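Long-range contacts in polyketide synthase III (Ectocarpus siliculosus, PDB 4B0N), which probably acts as a type III polyketide synthase, an acyltransferase of the chalcone synthase family implicated in making the phlorotannin monomers of a brown alga: residues Y92-P96 with E222-V226; S161-F165 with G190-C194; I242-A248 with Y362-P368. Numbering follows the deposited sequence.

Contact 1: residues Y92-P96 with E222-V226; sequences YFAVP and ELSSV. With ACD (arachidonic acid), chain D.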
# COMPACT_ATOMS: atom_id res chain seq x y z
N TYR A 92 1.65 24.28 -6.40
CA TYR A 92 0.21 24.26 -6.14
C TYR A 92 -0.14 23.69 -4.77
O TYR A 92 0.45 22.69 -4.33
CB TYR A 92 -0.52 23.47 -7.24
CG TYR A 92 -0.38 24.06 -8.62
CD1 TYR A 92 0.82 23.96 -9.33
CD2 TYR A 92 -1.45 24.71 -9.23
CE1 TYR A 92 0.94 24.50 -10.60
CE2 TYR A 92 -1.34 25.25 -10.50
CZ TYR A 92 -0.14 25.14 -11.18
OH TYR A 92 -0.01 25.68 -12.44
N PHE A 93 -1.10 24.32 -4.09
CA PHE A 93 -1.56 23.88 -2.78
C PHE A 93 -3.08 23.76 -2.71
O PHE A 93 -3.81 24.51 -3.36
CB PHE A 93 -1.07 24.84 -1.68
CG PHE A 93 0.42 25.06 -1.68
CD1 PHE A 93 1.31 23.99 -1.56
CD2 PHE A 93 0.94 26.34 -1.77
CE1 PHE A 93 2.68 24.20 -1.55
CE2 PHE A 93 2.31 26.56 -1.76
CZ PHE A 93 3.18 25.49 -1.64
N ALA A 94 -3.55 22.81 -1.90
CA ALA A 94 -4.98 22.58 -1.70
C ALA A 94 -5.58 23.50 -0.64
O ALA A 94 -6.80 23.65 -0.55
CB ALA A 94 -5.24 21.12 -1.35
N VAL A 95 -4.71 24.11 0.16
CA VAL A 95 -5.14 24.97 1.26
C VAL A 95 -4.81 26.43 0.95
O VAL A 95 -3.73 26.72 0.42
CB VAL A 95 -4.49 24.56 2.60
CG1 VAL A 95 -5.48 24.72 3.73
CG2 VAL A 95 -4.02 23.11 2.57
N PRO A 96 -5.74 27.36 1.27
CA PRO A 96 -5.50 28.78 1.00
C PRO A 96 -4.50 29.47 1.94
O PRO A 96 -4.14 30.62 1.69
CB PRO A 96 -6.90 29.40 1.17
CG PRO A 96 -7.61 28.48 2.09
CD PRO A 96 -7.11 27.11 1.76
N GLU A 222 -1.03 13.27 -4.13
CA GLU A 222 -0.18 13.75 -3.06
C GLU A 222 -0.56 15.16 -2.63
O GLU A 222 -0.77 16.03 -3.46
CB GLU A 222 1.28 13.70 -3.49
CG GLU A 222 2.18 13.08 -2.45
CD GLU A 222 2.09 11.56 -2.41
OE1 GLU A 222 2.38 10.91 -3.44
OE2 GLU A 222 1.74 11.02 -1.34
N LEU A 223 -0.65 15.35 -1.31
CA LEU A 223 -0.94 16.65 -0.72
C LEU A 223 -0.02 16.91 0.46
O LEU A 223 -0.40 16.66 1.61
CB LEU A 223 -2.40 16.74 -0.27
CG LEU A 223 -3.52 17.06 -1.26
CD1 LEU A 223 -3.89 15.86 -2.12
CD2 LEU A 223 -4.73 17.53 -0.48
N SER A 224 1.19 17.39 0.18
CA SER A 224 2.13 17.75 1.24
C SER A 224 1.80 19.09 1.91
O SER A 224 2.43 19.46 2.91
CB SER A 224 3.58 17.71 0.73
OG SER A 224 3.74 18.37 -0.50
N SER A 225 0.81 19.81 1.38
CA SER A 225 0.39 21.10 1.95
C SER A 225 -0.50 20.95 3.18
O SER A 225 -0.94 21.94 3.77
CB SER A 225 -0.31 21.97 0.90
OG SER A 225 -1.63 21.51 0.65
N VAL A 226 -0.78 19.71 3.56
CA VAL A 226 -1.60 19.45 4.74
C VAL A 226 -0.72 19.00 5.91
O VAL A 226 -1.21 18.84 7.02
CB VAL A 226 -2.70 18.40 4.46
CG1 VAL A 226 -3.95 18.75 5.25
CG2 VAL A 226 -3.04 18.34 2.98
C1 ACD D . 11.30 12.29 -0.53
C2 ACD D . 10.25 11.36 0.04
C3 ACD D . 8.94 12.11 0.23
C4 ACD D . 8.19 11.61 1.46
C5 ACD D . 7.15 12.62 1.88
C6 ACD D . 6.39 12.40 2.95
C7 ACD D . 5.34 13.41 3.34
C8 ACD D . 5.92 14.53 4.18
C9 ACD D . 5.34 15.72 4.16
C10 ACD D . 5.89 16.86 4.99
C11 ACD D . 6.34 17.99 4.10
C12 ACD D . 5.95 19.23 4.36
C13 ACD D . 6.41 20.36 3.46
C14 ACD D . 5.24 21.22 3.04
C15 ACD D . 5.42 22.16 2.11
C16 ACD D . 4.28 23.04 1.67
C17 ACD D . 4.28 24.31 2.52
C18 ACD D . 4.75 25.53 1.73
C19 ACD D . 5.63 26.40 2.61
C20 ACD D . 5.90 27.74 1.96
O1 ACD D . 11.99 11.91 -1.50
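Ser225 is the hub of this buried contact, in which the chain leaving strand 90-93 packs on the loop that follows strand 215-223. Phe93 CA and Ser225 CA, 5.8 Å apart, are the closest CA pair. Van der Waals packing comes first. Ser225 CB sits 3.6 Å from Phe93 CD1, Val95 CG2 lies 3.5 Å from Ser225 OG, and in an apolar pair Ala94 CB meets Leu223 CD2 at 3.7 Å. A residue as small as Ala94 lets the backbones approach, while Leu223 also packs against helix 121-146.

The polar part centres on the Ser225 hydroxyl, with Ser225 OG 3.4 Å from Ala94 N. Its strong partner is Asp245 of the adjoining strand 245-255, which also receives a weak hydrogen bond from Ala94 N, so one carboxylate ties both segments together.

Both segments also meet the fatty chain of arachidonic acid: Phe93 CZ is 3.7 Å from its C18 and Ser224 O 3.3 Å from its C14. The aromatic ring suits the hydrocarbon tail. The chemistry implies a mixed pocket wall, in which the Phe93 ring and a backbone carbonyl meet the chain while the Ser225 hydroxyl is held by Asp245.

Contact 2: residues S161-F165 with G190-C194; sequences SSTGF and GFMGC. With ACD (arachidonic acid), chain D.
Two loops leave neighbouring parallel strands here, 154-161 and 185-190, and remain together beyond the sheet. Ser161 is extended (phi/psi -162/142), Ser162 leaves the strand at -112/0, and Phe165 is extended again (-139/120; chi1 m, chi2 -85°). Ser161 pairs with Gly190 in a parallel bridge (CA-CA 5.2 Å), and Ser162 and Phe191 then close to 4.1 Å between CA atoms. Gly190 is extended (-120/148); its CA makes a CH···O contact of 3.2 Å with Ser161 O and lies 3.9 Å from Phe165 CE1, where a CB would clash with the ring. Phe191 turns left-handed (59/35), and its N donates to Ser161 O at 3.2 Å. Its ring (chi1 -132°, chi2 54°) meets that of Phe165 obliquely, planes at 60° and Phe165 CZ 3.4 Å from Phe191 CD1. Met192 N donates to water 1 at 2.8 Å. Gly193 (71/-147), its positive phi favouring glycine, donates from N to Ser162 OG at 3.0 Å; chi1 m in Ser162 sets this hydroxyl, which also bonds water 2 at 2.6 Å. Cys194 places SG 3.1 Å from O1 of arachidonic acid, consistent with the nucleophilic cysteine of chalcone synthases. Helix 196-210 begins just beyond, helix 121-146 touches Ser161 and Thr163, strand 290-295 packs on both phenylalanines, and Phe165 meets Phe165 of the second subunit.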
# COMPACT_ATOMS: atom_id res chain seq x y z
N SER A 161 -0.24 6.92 -2.43
CA SER A 161 0.00 8.13 -1.63
C SER A 161 0.85 7.85 -0.40
O SER A 161 0.71 6.82 0.25
CB SER A 161 -1.32 8.78 -1.21
OG SER A 161 -1.09 10.10 -0.75
N SER A 162 1.74 8.80 -0.09
CA SER A 162 2.52 8.79 1.15
C SER A 162 2.09 9.96 2.05
O SER A 162 2.62 10.14 3.14
CB SER A 162 4.02 8.89 0.84
OG SER A 162 4.48 7.75 0.13
N THR A 163 1.12 10.74 1.58
CA THR A 163 0.63 11.90 2.32
C THR A 163 -0.82 11.74 2.79
O THR A 163 -1.38 12.66 3.40
CB THR A 163 0.76 13.20 1.48
OG1 THR A 163 0.11 13.02 0.22
CG2 THR A 163 2.23 13.56 1.27
N GLY A 164 -1.41 10.58 2.52
CA GLY A 164 -2.79 10.32 2.90
C GLY A 164 -3.08 8.86 3.22
O GLY A 164 -2.69 7.96 2.48
N PHE A 165 -3.75 8.65 4.36
CA PHE A 165 -4.19 7.32 4.77
C PHE A 165 -5.59 7.49 5.33
O PHE A 165 -5.79 8.23 6.30
CB PHE A 165 -3.25 6.72 5.82
CG PHE A 165 -1.84 6.55 5.35
CD1 PHE A 165 -1.46 5.42 4.64
CD2 PHE A 165 -0.88 7.52 5.61
CE1 PHE A 165 -0.15 5.25 4.20
CE2 PHE A 165 0.42 7.37 5.18
CZ PHE A 165 0.79 6.24 4.47
N GLY A 190 0.86 2.61 -0.01
CA GLY A 190 1.13 3.71 0.91
C GLY A 190 2.54 3.79 1.45
O GLY A 190 3.22 2.77 1.62
N PHE A 191 2.99 5.03 1.68
CA PHE A 191 4.25 5.32 2.36
C PHE A 191 5.49 4.74 1.66
O PHE A 191 6.46 4.33 2.31
CB PHE A 191 4.18 4.86 3.83
CG PHE A 191 4.63 5.88 4.83
CD1 PHE A 191 4.08 7.16 4.85
CD2 PHE A 191 5.58 5.55 5.79
CE1 PHE A 191 4.48 8.10 5.78
CE2 PHE A 191 5.99 6.48 6.73
CZ PHE A 191 5.44 7.76 6.73
N MET A 192 5.44 4.71 0.32
CA MET A 192 6.59 4.25 -0.48
C MET A 192 7.35 5.41 -1.13
O MET A 192 8.11 5.22 -2.07
CB MET A 192 6.16 3.22 -1.53
CG MET A 192 5.74 1.88 -0.95
SD MET A 192 5.90 0.50 -2.11
CE MET A 192 7.66 0.17 -2.01
N GLY A 193 7.12 6.62 -0.60
CA GLY A 193 7.90 7.80 -0.97
C GLY A 193 7.67 8.37 -2.36
O GLY A 193 6.57 8.30 -2.90
N CYS A 194 8.74 8.93 -2.92
CA CYS A 194 8.70 9.68 -4.18
C CYS A 194 8.77 8.81 -5.43
O CYS A 194 8.69 9.32 -6.55
CB CYS A 194 9.83 10.70 -4.22
SG CYS A 194 9.50 12.24 -3.32
C1 ACD D . 11.30 12.29 -0.53
C2 ACD D . 10.25 11.36 0.04
C3 ACD D . 8.94 12.11 0.23
C4 ACD D . 8.19 11.61 1.46
C5 ACD D . 7.15 12.62 1.88
C6 ACD D . 6.39 12.40 2.95
C7 ACD D . 5.34 13.41 3.34
C8 ACD D . 5.92 14.53 4.18
C9 ACD D . 5.34 15.72 4.16
C10 ACD D . 5.89 16.86 4.99
C11 ACD D . 6.34 17.99 4.10
C12 ACD D . 5.95 19.23 4.36
C13 ACD D . 6.41 20.36 3.46
C14 ACD D . 5.24 21.22 3.04
C15 ACD D . 5.42 22.16 2.11
C16 ACD D . 4.28 23.04 1.67
C17 ACD D . 4.28 24.31 2.52
C18 ACD D . 4.75 25.53 1.73
C19 ACD D . 5.63 26.40 2.61
C20 ACD D . 5.90 27.74 1.96
O1 ACD D . 11.99 11.91 -1.50
O HOH W 1 3.17 5.41 -1.17
O HOH W 2 3.72 7.99 -2.36

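Contact 3: residues I242-A248 with Y362-P368; sequences IFADGCA and YGNMLSP. With ACD (arachidonic acid), chain D.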
# COMPACT_ATOMS: atom_id res chain seq x y z
N ILE A 242 10.33 23.11 -0.97
CA ILE A 242 10.37 22.21 -2.13
C ILE A 242 9.06 21.44 -2.37
O ILE A 242 8.51 21.49 -3.47
CB ILE A 242 11.60 21.27 -2.05
CG1 ILE A 242 12.88 22.08 -2.22
CG2 ILE A 242 11.53 20.16 -3.10
CD1 ILE A 242 14.14 21.38 -1.76
N PHE A 243 8.57 20.74 -1.34
CA PHE A 243 7.41 19.87 -1.49
C PHE A 243 6.12 20.62 -1.83
O PHE A 243 5.90 21.73 -1.36
CB PHE A 243 7.19 19.01 -0.23
CG PHE A 243 8.27 17.99 0.01
CD1 PHE A 243 9.00 17.45 -1.05
CD2 PHE A 243 8.54 17.54 1.30
CE1 PHE A 243 9.99 16.50 -0.82
CE2 PHE A 243 9.52 16.59 1.53
CZ PHE A 243 10.25 16.07 0.47
N ALA A 244 5.28 19.99 -2.65
CA ALA A 244 4.04 20.59 -3.15
C ALA A 244 2.92 19.57 -3.36
O ALA A 244 3.09 18.38 -3.06
CB ALA A 244 4.32 21.33 -4.45
N ASP A 245 1.78 20.03 -3.87
CA ASP A 245 0.62 19.17 -4.10
C ASP A 245 0.39 18.89 -5.58
O ASP A 245 0.57 19.78 -6.42
CB ASP A 245 -0.64 19.81 -3.51
CG ASP A 245 -0.58 19.96 -2.00
OD1 ASP A 245 0.52 19.93 -1.41
OD2 ASP A 245 -1.66 20.11 -1.39
N GLY A 246 -0.01 17.66 -5.89
CA GLY A 246 -0.27 17.25 -7.28
C GLY A 246 -0.90 15.88 -7.44
O GLY A 246 -0.89 15.06 -6.52
N CYS A 247 -1.46 15.64 -8.63
CA CYS A 247 -2.07 14.36 -8.96
C CYS A 247 -1.90 13.99 -10.43
O CYS A 247 -2.00 14.85 -11.32
CB CYS A 247 -3.55 14.35 -8.58
SG CYS A 247 -4.46 12.86 -9.05
N ALA A 248 -1.66 12.71 -10.68
CA ALA A 248 -1.51 12.19 -12.03
C ALA A 248 -2.05 10.77 -12.11
O ALA A 248 -1.87 9.98 -11.18
CB ALA A 248 -0.06 12.23 -12.47
N TYR A 362 5.90 23.21 -10.78
CA TYR A 362 5.09 22.45 -9.81
C TYR A 362 5.80 22.13 -8.49
O TYR A 362 5.14 21.82 -7.50
CB TYR A 362 4.62 21.13 -10.44
CG TYR A 362 3.90 21.26 -11.77
CD1 TYR A 362 2.61 21.78 -11.84
CD2 TYR A 362 4.51 20.84 -12.95
CE1 TYR A 362 1.95 21.90 -13.05
CE2 TYR A 362 3.86 20.95 -14.17
CZ TYR A 362 2.58 21.48 -14.21
OH TYR A 362 1.93 21.58 -15.43
N GLY A 363 7.13 22.20 -8.49
CA GLY A 363 7.92 21.72 -7.35
C GLY A 363 7.97 20.21 -7.30
O GLY A 363 7.71 19.54 -8.31
N ASN A 364 8.32 19.66 -6.14
CA ASN A 364 8.33 18.21 -5.95
C ASN A 364 7.01 17.71 -5.33
O ASN A 364 6.76 17.88 -4.13
CB ASN A 364 9.53 17.78 -5.10
CG ASN A 364 9.68 16.27 -5.01
OD1 ASN A 364 9.03 15.51 -5.73
ND2 ASN A 364 10.55 15.82 -4.10
N MET A 365 6.19 17.08 -6.17
CA MET A 365 4.88 16.59 -5.76
C MET A 365 4.93 15.16 -5.25
O MET A 365 3.89 14.54 -5.04
CB MET A 365 3.90 16.66 -6.92
CG MET A 365 3.72 18.03 -7.54
SD MET A 365 3.28 17.83 -9.28
CE MET A 365 2.12 19.17 -9.45
N LEU A 366 6.14 14.64 -5.06
CA LEU A 366 6.36 13.24 -4.67
C LEU A 366 6.04 12.27 -5.82
O LEU A 366 6.66 12.35 -6.89
CB LEU A 366 5.56 12.88 -3.40
CG LEU A 366 5.90 13.52 -2.05
CD1 LEU A 366 5.40 14.95 -1.93
CD2 LEU A 366 5.29 12.68 -0.93
N SER A 367 5.07 11.38 -5.61
CA SER A 367 4.76 10.29 -6.54
C SER A 367 4.44 10.72 -7.98
O SER A 367 5.04 10.19 -8.92
CB SER A 367 3.64 9.41 -6.00
OG SER A 367 3.80 9.15 -4.62
N PRO A 368 3.49 11.67 -8.16
CA PRO A 368 3.10 12.02 -9.53
C PRO A 368 4.17 12.77 -10.34
O PRO A 368 4.08 12.83 -11.57
CB PRO A 368 1.87 12.91 -9.33
CG PRO A 368 2.04 13.49 -7.97
CD PRO A 368 2.69 12.40 -7.16
C1 ACD D . 11.30 12.29 -0.53
C2 ACD D . 10.25 11.36 0.04
C3 ACD D . 8.94 12.11 0.23
C4 ACD D . 8.19 11.61 1.46
C5 ACD D . 7.15 12.62 1.88
C6 ACD D . 6.39 12.40 2.95
C7 ACD D . 5.34 13.41 3.34
C8 ACD D . 5.92 14.53 4.18
C9 ACD D . 5.34 15.72 4.16
C10 ACD D . 5.89 16.86 4.99
C11 ACD D . 6.34 17.99 4.10
C12 ACD D . 5.95 19.23 4.36
C13 ACD D . 6.41 20.36 3.46
C14 ACD D . 5.24 21.22 3.04
C15 ACD D . 5.42 22.16 2.11
C16 ACD D . 4.28 23.04 1.67
C17 ACD D . 4.28 24.31 2.52
C18 ACD D . 4.75 25.53 1.73
C19 ACD D . 5.63 26.40 2.61
C20 ACD D . 5.90 27.74 1.96
O1 ACD D . 11.99 11.91 -1.50
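Asn364 sets the pattern of this contact. With chi1 t and chi2 near 12°, its OD1 accepts from Leu366 N at 3.1 Å, an Asx turn, while ND2 lies 3.4 Å from Phe243 CE1, at the ring edge. Its backbone bridges Phe243: Asn364 N donates to Ile242 O (3.2 Å), and Ala244 N to Asn364 O (3.0 Å). Gly363, at positive phi after helix 353-362, has no CB to strike Ile242 O. Ala244 is small enough for its CB to reach Tyr362 O at 3.2 Å. Met365 (chi1 m, chi2 t) lays CE 3.8 Å from Gly246 CA, space that a CB there would fill. Further on, Pro368 CB meets Ala248 CB at 3.7 Å. Phe243 and Leu366, both chi1 m, line the pocket, with Leu366 CD2 3.4 Å from C5 of arachidonic acid. An asparagine so held, with Cys194 and His331 beside it, is consistent with the Cys-His-Asn catalytic triad of the chalcone synthase family.

How the contacts relate
All three contacts are buried and each touches arachidonic acid along overlapping lengths, contact 2 nearest the O1 end and contact 1 reaching furthest toward the tail. All lie at ends of strands of one five-stranded sheet, in which 215-223 and 245-255 are neighbours; Ser225 with Asp245 and Glu222 with Ser367 join contacts 1 and 3. Glu222 also meets Ser162, linking contact 1 to contact 2, which is nested in the loop that contact 1 closes. Contact 1 is mainly side-chain packing; contact 3 uses two backbone hydrogen bonds, contact 2 one, plus a serine hydroxyl and two waters. Contact 2 alone touches the second subunit, whereas contact 3 joins the N- and C-terminal family regions.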